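Local coordinates for protein sensory transduction histidine kinase, putative (PDB 5BWJ) that serves as the Venus-flytrap periplasmic sensor of a hybrid histidine kinase that probably relays small-molecule signals into an ATP-dependent phosphorelay, at residues Asp6-Lys11 with Asn43-Met48; Glu63-Gly68 with Val189-Asn194; Phe81-Ala86 with Asn203-Ser208. All blocks are in the same frame, centred on the assembly; numbering follows the deposited sequence.

Interaction 1: Asp6-Lys11 with Asn43-Met48; sequences DIFKFK and NNADIM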
# COMPACT_ATOMS: atom_id res chain seq x y z
N ASP B 6 -4.72 4.95 32.06
CA ASP B 6 -4.55 6.20 31.33
C ASP B 6 -5.43 6.24 30.09
O ASP B 6 -5.85 5.20 29.58
CB ASP B 6 -3.09 6.40 30.94
CG ASP B 6 -2.16 6.46 32.13
OD1 ASP B 6 -2.56 7.03 33.17
OD2 ASP B 6 -1.03 5.94 32.03
N ILE B 7 -5.69 7.44 29.60
CA ILE B 7 -6.46 7.64 28.37
C ILE B 7 -5.67 8.54 27.41
O ILE B 7 -5.14 9.57 27.82
CB ILE B 7 -7.84 8.25 28.67
CG1 ILE B 7 -8.58 8.56 27.36
CG2 ILE B 7 -7.71 9.51 29.53
CD1 ILE B 7 -10.06 8.86 27.56
N PHE B 8 -5.58 8.12 26.15
CA PHE B 8 -4.79 8.84 25.16
C PHE B 8 -5.61 9.15 23.91
O PHE B 8 -6.42 8.33 23.46
CB PHE B 8 -3.54 8.05 24.78
CG PHE B 8 -2.59 7.83 25.92
CD1 PHE B 8 -1.81 8.88 26.40
CD2 PHE B 8 -2.47 6.59 26.52
CE1 PHE B 8 -0.94 8.69 27.45
CE2 PHE B 8 -1.59 6.39 27.57
CZ PHE B 8 -0.83 7.44 28.04
N LYS B 9 -5.38 10.33 23.34
CA LYS B 9 -6.10 10.78 22.16
C LYS B 9 -5.25 10.59 20.91
O LYS B 9 -4.11 11.05 20.84
CB LYS B 9 -6.50 12.24 22.31
CG LYS B 9 -7.39 12.78 21.21
CD LYS B 9 -7.89 14.18 21.55
CE LYS B 9 -8.89 14.69 20.53
NZ LYS B 9 -9.43 16.02 20.91
N PHE B 10 -5.81 9.90 19.92
CA PHE B 10 -5.18 9.74 18.62
C PHE B 10 -5.90 10.58 17.57
O PHE B 10 -7.12 10.46 17.40
CB PHE B 10 -5.17 8.27 18.20
CG PHE B 10 -4.15 7.43 18.93
CD1 PHE B 10 -2.92 7.16 18.36
CD2 PHE B 10 -4.43 6.92 20.18
CE1 PHE B 10 -1.98 6.39 19.03
CE2 PHE B 10 -3.50 6.15 20.86
CZ PHE B 10 -2.27 5.89 20.28
N LYS B 11 -5.16 11.44 16.89
CA LYS B 11 -5.72 12.26 15.82
C LYS B 11 -5.32 11.70 14.46
O LYS B 11 -4.15 11.71 14.09
CB LYS B 11 -5.26 13.71 15.94
CG LYS B 11 -6.04 14.51 16.98
CD LYS B 11 -5.75 16.00 16.87
CE LYS B 11 -6.54 16.80 17.88
NZ LYS B 11 -8.01 16.67 17.70
N ASN B 43 -0.61 -1.58 26.66
CA ASN B 43 -0.17 -0.40 27.40
C ASN B 43 -1.12 -0.05 28.55
O ASN B 43 -0.98 1.00 29.17
CB ASN B 43 -0.03 0.79 26.46
CG ASN B 43 1.15 0.65 25.52
OD1 ASN B 43 2.26 1.08 25.84
ND2 ASN B 43 0.92 0.05 24.36
N ASN B 44 -2.07 -0.94 28.82
CA ASN B 44 -3.05 -0.74 29.89
C ASN B 44 -3.65 0.66 29.85
O ASN B 44 -3.52 1.44 30.80
CB ASN B 44 -2.40 -0.99 31.26
CG ASN B 44 -3.41 -1.00 32.39
OD1 ASN B 44 -4.57 -1.38 32.20
ND2 ASN B 44 -2.97 -0.59 33.58
N ALA B 45 -4.29 0.98 28.73
CA ALA B 45 -4.83 2.32 28.52
C ALA B 45 -6.11 2.29 27.71
O ALA B 45 -6.43 1.29 27.07
CB ALA B 45 -3.79 3.20 27.84
N ASP B 46 -6.84 3.40 27.76
CA ASP B 46 -7.99 3.61 26.89
C ASP B 46 -7.59 4.57 25.79
O ASP B 46 -6.63 5.32 25.95
CB ASP B 46 -9.18 4.14 27.68
CG ASP B 46 -9.67 3.16 28.73
OD1 ASP B 46 -9.85 1.97 28.38
OD2 ASP B 46 -9.88 3.58 29.89
N ILE B 47 -8.32 4.56 24.68
CA ILE B 47 -7.99 5.41 23.55
C ILE B 47 -9.20 6.18 23.03
O ILE B 47 -10.34 5.72 23.12
CB ILE B 47 -7.37 4.60 22.40
CG1 ILE B 47 -8.29 3.44 22.00
CG2 ILE B 47 -5.99 4.08 22.80
CD1 ILE B 47 -7.87 2.74 20.73
N MET B 48 -8.91 7.36 22.50
CA MET B 48 -9.90 8.19 21.82
C MET B 48 -9.40 8.49 20.41
O MET B 48 -8.28 8.98 20.24
CB MET B 48 -10.15 9.49 22.59
CG MET B 48 -10.87 10.57 21.80
SD MET B 48 -12.47 10.04 21.17
CE MET B 48 -12.92 11.46 20.17

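Interaction 2: Glu63-Gly68 with Val189-Asn194; sequences EAIYLG and VAISRN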
# COMPACT_ATOMS: atom_id res chain seq x y z
N GLU B 63 -1.15 16.94 23.74
CA GLU B 63 -1.34 15.64 24.37
C GLU B 63 -1.72 14.55 23.37
O GLU B 63 -1.72 13.36 23.70
CB GLU B 63 -2.42 15.73 25.47
CG GLU B 63 -3.87 15.87 24.99
CD GLU B 63 -4.21 17.26 24.50
OE1 GLU B 63 -3.33 18.14 24.52
OE2 GLU B 63 -5.38 17.48 24.11
N ALA B 64 -2.03 14.95 22.14
CA ALA B 64 -2.54 14.03 21.13
C ALA B 64 -1.42 13.37 20.34
O ALA B 64 -0.36 13.96 20.12
CB ALA B 64 -3.48 14.76 20.19
N ILE B 65 -1.67 12.13 19.92
CA ILE B 65 -0.74 11.38 19.08
C ILE B 65 -1.24 11.44 17.64
O ILE B 65 -2.37 11.05 17.36
CB ILE B 65 -0.60 9.92 19.55
CG1 ILE B 65 -0.24 9.88 21.04
CG2 ILE B 65 0.44 9.19 18.71
CD1 ILE B 65 -0.34 8.50 21.66
N TYR B 66 -0.39 11.93 16.74
CA TYR B 66 -0.81 12.21 15.37
C TYR B 66 -0.38 11.14 14.37
O TYR B 66 0.79 10.78 14.29
CB TYR B 66 -0.25 13.57 14.93
CG TYR B 66 -0.94 14.74 15.59
CD1 TYR B 66 -0.62 15.12 16.89
CD2 TYR B 66 -1.91 15.47 14.92
CE1 TYR B 66 -1.24 16.19 17.50
CE2 TYR B 66 -2.54 16.54 15.52
CZ TYR B 66 -2.20 16.90 16.80
OH TYR B 66 -2.83 17.97 17.40
N LEU B 67 -1.36 10.66 13.60
CA LEU B 67 -1.12 9.72 12.51
C LEU B 67 -1.51 10.38 11.19
O LEU B 67 -2.43 11.20 11.14
CB LEU B 67 -1.91 8.43 12.72
CG LEU B 67 -1.73 7.70 14.05
CD1 LEU B 67 -2.49 6.38 14.05
CD2 LEU B 67 -0.27 7.47 14.36
N GLY B 68 -0.82 10.00 10.12
CA GLY B 68 -1.11 10.53 8.79
C GLY B 68 -0.24 11.71 8.41
O GLY B 68 -0.51 12.40 7.43
N VAL B 189 4.54 7.79 13.08
CA VAL B 189 3.75 8.33 14.18
C VAL B 189 4.45 9.58 14.70
O VAL B 189 5.68 9.61 14.79
CB VAL B 189 3.59 7.31 15.32
CG1 VAL B 189 2.72 7.88 16.43
CG2 VAL B 189 3.00 6.01 14.80
N ALA B 190 3.68 10.61 15.03
CA ALA B 190 4.24 11.88 15.48
C ALA B 190 3.56 12.37 16.75
O ALA B 190 2.34 12.24 16.92
CB ALA B 190 4.11 12.92 14.38
N ILE B 191 4.36 12.93 17.65
CA ILE B 191 3.85 13.59 18.85
C ILE B 191 4.42 15.00 18.92
O ILE B 191 5.50 15.28 18.38
CB ILE B 191 4.21 12.82 20.14
CG1 ILE B 191 5.72 12.58 20.22
CG2 ILE B 191 3.45 11.50 20.18
CD1 ILE B 191 6.19 12.07 21.57
N SER B 192 3.69 15.89 19.59
CA SER B 192 4.11 17.28 19.73
C SER B 192 5.45 17.40 20.46
O SER B 192 5.80 16.53 21.25
CB SER B 192 3.04 18.08 20.47
OG SER B 192 3.45 19.42 20.68
N ARG B 193 6.18 18.47 20.18
CA ARG B 193 7.43 18.74 20.88
C ARG B 193 7.17 19.08 22.34
O ARG B 193 7.95 18.73 23.22
CB ARG B 193 8.19 19.89 20.20
CG ARG B 193 8.75 19.55 18.83
CD ARG B 193 9.91 18.57 18.92
NE ARG B 193 10.51 18.30 17.61
CZ ARG B 193 11.45 19.05 17.04
NH1 ARG B 193 11.92 18.72 15.85
NH2 ARG B 193 11.92 20.13 17.65
N ASN B 194 6.05 19.76 22.58
CA ASN B 194 5.65 20.14 23.93
C ASN B 194 4.65 19.15 24.51
O ASN B 194 3.78 19.52 25.29
CB ASN B 194 5.05 21.55 23.94
O HOH W 1 1.81 14.92 21.29

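Interaction 3: Phe81-Ala86 with Asn203-Ser208; sequences FKSELA and NLDLFS. With NO3 (nitrate ion), chain I.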
# COMPACT_ATOMS: atom_id res chain seq x y z
N PHE B 81 8.84 13.14 15.01
CA PHE B 81 8.43 11.96 14.27
C PHE B 81 9.09 10.70 14.83
O PHE B 81 10.31 10.63 14.96
CB PHE B 81 8.77 12.12 12.79
CG PHE B 81 7.96 13.19 12.10
CD1 PHE B 81 8.37 14.51 12.13
CD2 PHE B 81 6.78 12.87 11.44
CE1 PHE B 81 7.63 15.49 11.51
CE2 PHE B 81 6.04 13.85 10.82
CZ PHE B 81 6.46 15.16 10.85
N LYS B 82 8.26 9.72 15.17
CA LYS B 82 8.70 8.54 15.91
C LYS B 82 8.71 7.29 15.01
O LYS B 82 9.24 7.32 13.90
CB LYS B 82 7.79 8.33 17.13
CG LYS B 82 7.66 9.54 18.04
CD LYS B 82 8.74 9.58 19.10
CE LYS B 82 8.46 8.59 20.22
NZ LYS B 82 9.40 8.74 21.36
N SER B 83 8.11 6.20 15.49
CA SER B 83 8.16 4.92 14.80
C SER B 83 7.46 4.96 13.44
O SER B 83 6.54 5.75 13.22
CB SER B 83 7.53 3.83 15.66
OG SER B 83 7.54 2.58 14.99
N GLU B 84 7.92 4.10 12.54
CA GLU B 84 7.35 3.99 11.20
C GLU B 84 6.10 3.11 11.22
O GLU B 84 6.12 2.02 11.79
CB GLU B 84 8.39 3.42 10.23
CG GLU B 84 7.90 3.22 8.81
CD GLU B 84 9.00 2.72 7.89
OE1 GLU B 84 10.11 3.28 7.92
OE2 GLU B 84 8.75 1.75 7.14
N LEU B 85 5.03 3.59 10.60
CA LEU B 85 3.77 2.87 10.58
C LEU B 85 3.61 2.08 9.28
O LEU B 85 3.17 0.94 9.28
CB LEU B 85 2.60 3.83 10.76
CG LEU B 85 1.19 3.23 10.74
CD1 LEU B 85 1.06 2.09 11.74
CD2 LEU B 85 0.17 4.31 11.03
N ALA B 86 3.98 2.71 8.17
CA ALA B 86 3.92 2.07 6.86
C ALA B 86 4.70 2.88 5.84
O ALA B 86 5.16 3.99 6.13
CB ALA B 86 2.48 1.89 6.41
N ASN B 203 5.59 3.85 24.16
CA ASN B 203 6.14 3.13 23.02
C ASN B 203 5.09 3.07 21.92
O ASN B 203 4.14 2.30 22.01
CB ASN B 203 6.59 1.72 23.43
CG ASN B 203 7.22 0.96 22.28
OD1 ASN B 203 7.59 1.53 21.26
ND2 ASN B 203 7.36 -0.36 22.45
N LEU B 204 5.25 3.91 20.90
CA LEU B 204 4.26 4.04 19.85
C LEU B 204 4.61 3.23 18.60
O LEU B 204 4.45 3.70 17.48
CB LEU B 204 4.09 5.52 19.47
CG LEU B 204 3.63 6.44 20.61
CD1 LEU B 204 3.57 7.88 20.14
CD2 LEU B 204 2.28 6.00 21.15
N ASP B 205 5.09 2.01 18.81
CA ASP B 205 5.39 1.11 17.71
C ASP B 205 4.12 0.36 17.31
O ASP B 205 3.95 -0.82 17.63
CB ASP B 205 6.51 0.13 18.09
CG ASP B 205 7.11 -0.57 16.88
OD1 ASP B 205 6.49 -0.55 15.80
OD2 ASP B 205 8.21 -1.14 17.02
N LEU B 206 3.22 1.06 16.62
CA LEU B 206 1.94 0.48 16.23
C LEU B 206 2.13 -0.61 15.17
O LEU B 206 1.35 -1.56 15.11
CB LEU B 206 1.01 1.57 15.70
CG LEU B 206 0.72 2.73 16.65
CD1 LEU B 206 -0.14 3.78 15.97
CD2 LEU B 206 0.04 2.23 17.92
N PHE B 207 3.16 -0.47 14.35
CA PHE B 207 3.42 -1.41 13.27
C PHE B 207 3.70 -2.82 13.80
O PHE B 207 3.39 -3.81 13.13
CB PHE B 207 4.59 -0.93 12.42
CG PHE B 207 4.97 -1.89 11.32
CD1 PHE B 207 4.27 -1.92 10.13
CD2 PHE B 207 6.03 -2.77 11.49
CE1 PHE B 207 4.62 -2.80 9.12
CE2 PHE B 207 6.38 -3.66 10.49
CZ PHE B 207 5.68 -3.67 9.30
N SER B 208 4.28 -2.91 14.99
CA SER B 208 4.63 -4.20 15.57
C SER B 208 3.38 -5.04 15.85
O SER B 208 3.44 -6.27 15.86
CB SER B 208 5.42 -4.01 16.86
OG SER B 208 4.63 -3.41 17.87
N NO3 I . 8.25 4.57 19.36
O1 NO3 I . 7.70 3.47 19.06
O2 NO3 I . 8.21 4.99 20.56
O3 NO3 I . 8.83 5.25 18.47
O HOH W 2 4.79 1.96 14.12

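Interaction 1: Asp6-Lys11 with Asn43-Met48
Asp-6 enters the contact through its backbone. Its carbonyl O accepts from Asp-46 N at 2.7 Å, and the donor comes in nearly along the C=O axis. Ile-7 adds a CA-H...O contact to Asp-46 O. Its CG1, anti to the backbone N, lies near the same oxygen. Phe-8 makes backbone bonds with both of its polar atoms. Phe-8 N donates to Asp-46 O at 3.0 Å, from above the carbonyl plane rather than on a lone pair. Phe-8 O accepts from Met-48 N at 2.8 Å, this time within the carbonyl plane. The Phe-8 ring turns an edge to Ala-45, with CD2 3.9 Å from Ala-45 CB. Ile-198 and Leu-202 also pack on this ring.

The two strands run parallel, and helix 32-42 lies between them in sequence. This is a beta-alpha-beta unit of the Venus flytrap fold. Phe-8, Ala-45 and Ile-47 share one face of the sheet, and Ile-47 packs on helix 32-42. Ile-7, Asp-46, Lys-9 and Met-48 share the other face.

Lys-9 lies alongside Met-48, its CG 4.2 Å from Met-48 CG. The lysine chain then runs out extended, and NZ forms salt bridges with Glu-61 and Glu-50. Phe-10 N donates to Met-48 O at 2.7 Å, an almost straight bond of 172°. The Phe-10 ring crosses Ile-47 obliquely, with CE2 3.8 Å from Ile-47 CG2. That methyl is anti to the carbonyl carbon. The same Phe-10 ring meets Trp-39 of helix 32-42 edge-to-face. Lys-9 and Lys-11 direct their backbone bonds to Ile-65 and Leu-67 on the other neighbour, strand 65-69.

Interaction 2: Glu63-Gly68 with Val189-Asn194
Val-189 holds CG1 anti to the backbone N (chi1 -178°) and CG2 beside it, so its two methyls spread over two residues of the facing strand. Ile-65 sets CG1 beside its own N (chi1 -54°), which leaves CG2 anti to that N. CG2 of Ile-65 then crosses obliquely onto CG1 of Val-189 at 3.5 Å, tighter than usual carbon contact. Leu-67 lies side by side with Val-189 and brings its CD2 to 3.6 Å from Val-189 CG2. Ile-191 points the same way as Ile-65, and the CG2 methyls of Ile-65 and Ile-191 are 4.1 Å apart.

The backbone is fixed at Tyr-66 and Ala-190, an antiparallel hydrogen-bonded pair. Tyr-66 N donates to Ala-190 O at 2.8 Å, nearly along the C=O axis. Ala-190 N returns the bond to Tyr-66 O at 3.0 Å, in the carbonyl plane. The Tyr-66 ring has Ala-190 O at its edge. Its hydroxyl reaches Glu-61 N, and Phe-79 meets the ring edge-to-face.

On the Ala-64 side of Ile-65 a water bridges the backbones. It donates to Ala-64 O at 2.6 Å and accepts from Ser-192 N at 2.7 Å. Ser-192 then forms an ST turn, its OG accepting from Asn-194 N. The same OG is hydrogen-bonded to Asp-62.

The short strand segments meet at 144°. Strand 184-192, from late in the chain, runs antiparallel to 65-69, whereas 6-13 and 65-69 are parallel. This mixed order is consistent with a lobe of the Venus flytrap fold, as in type II periplasmic binding proteins.

Interaction 3: Phe81-Ala86 with Asn203-Ser208
A bridging water carries most of the polar contact. It donates to Glu-84 O at 2.7 Å and accepts from Phe-207 N at 2.9 Å. It is also hydrogen-bonded to Ser-83 OG at 3.0 Å. The Ser-83 hydroxyl is anti to its backbone N (chi1 179°) and lies near the Asp-205 carboxylate.

Beside the water, Phe-207 packs against two carbonyls. Its CB is 3.4 Å from Glu-84 O. Its ring atom CD1 is 3.2 Å from Leu-85 O, which approaches the ring obliquely. CG of Phe-207 is anti to its backbone N, and Ser-184 of the second subunit also packs on this side chain. The apolar part of the contact is Leu-85 CD1 on Leu-206 CB at 4.0 Å, two side chains that cross obliquely.

The strand changes direction at Ser-83. Further on, Leu-85 and Ala-86 both face Asn-187 in a classic beta bulge. Strand 79-94 pairs with 184-192 at one end and with 154-156 of the other lobe. This is consistent with a hinge crossing of the Venus flytrap fold.

The loop's own turns set its groups. Asp-205 is the centre of an inverse gamma turn, whose bond from Leu-206 N to Leu-204 O is weak. Ser-208 OG donates to Asp-205 O at 2.7 Å, in the carbonyl plane. A nitrate, probably from the crystallisation liquor, lies between Lys-82, Ser-83 and the loop. It accepts from Leu-204 N through O2 at 3.2 Å.

Farther out, Trp-39 NE1 binds Asn-203 O. Leu-206 packs on Ile-35, Leu-36 and Trp-39 of helix 32-42. Glu-84 turns its carboxylate to Arg-87 in a salt bridge.

From the N terminus, interaction 1 closes first. Its loop holds the small 21-22/28-29 hairpin and helix 32-42. Interaction 2 opens only after that, so the two are in series. They still share a sheet: strand 6-13 is bonded to strand 65-69 through Lys-9, Lys-11 and Ile-65. Interaction 3 opens at 81-86, before interaction 2 closes at 189-194, and itself closes at 203-208. Interactions 2 and 3 therefore cross. Both span the long excursion through the other lobe. Lys-82 and Ser-83 pair with Val-189, joining them edge to edge. Leu-204 packs onto Ile-65 and Ile-191, bringing the late loop against the same sheet.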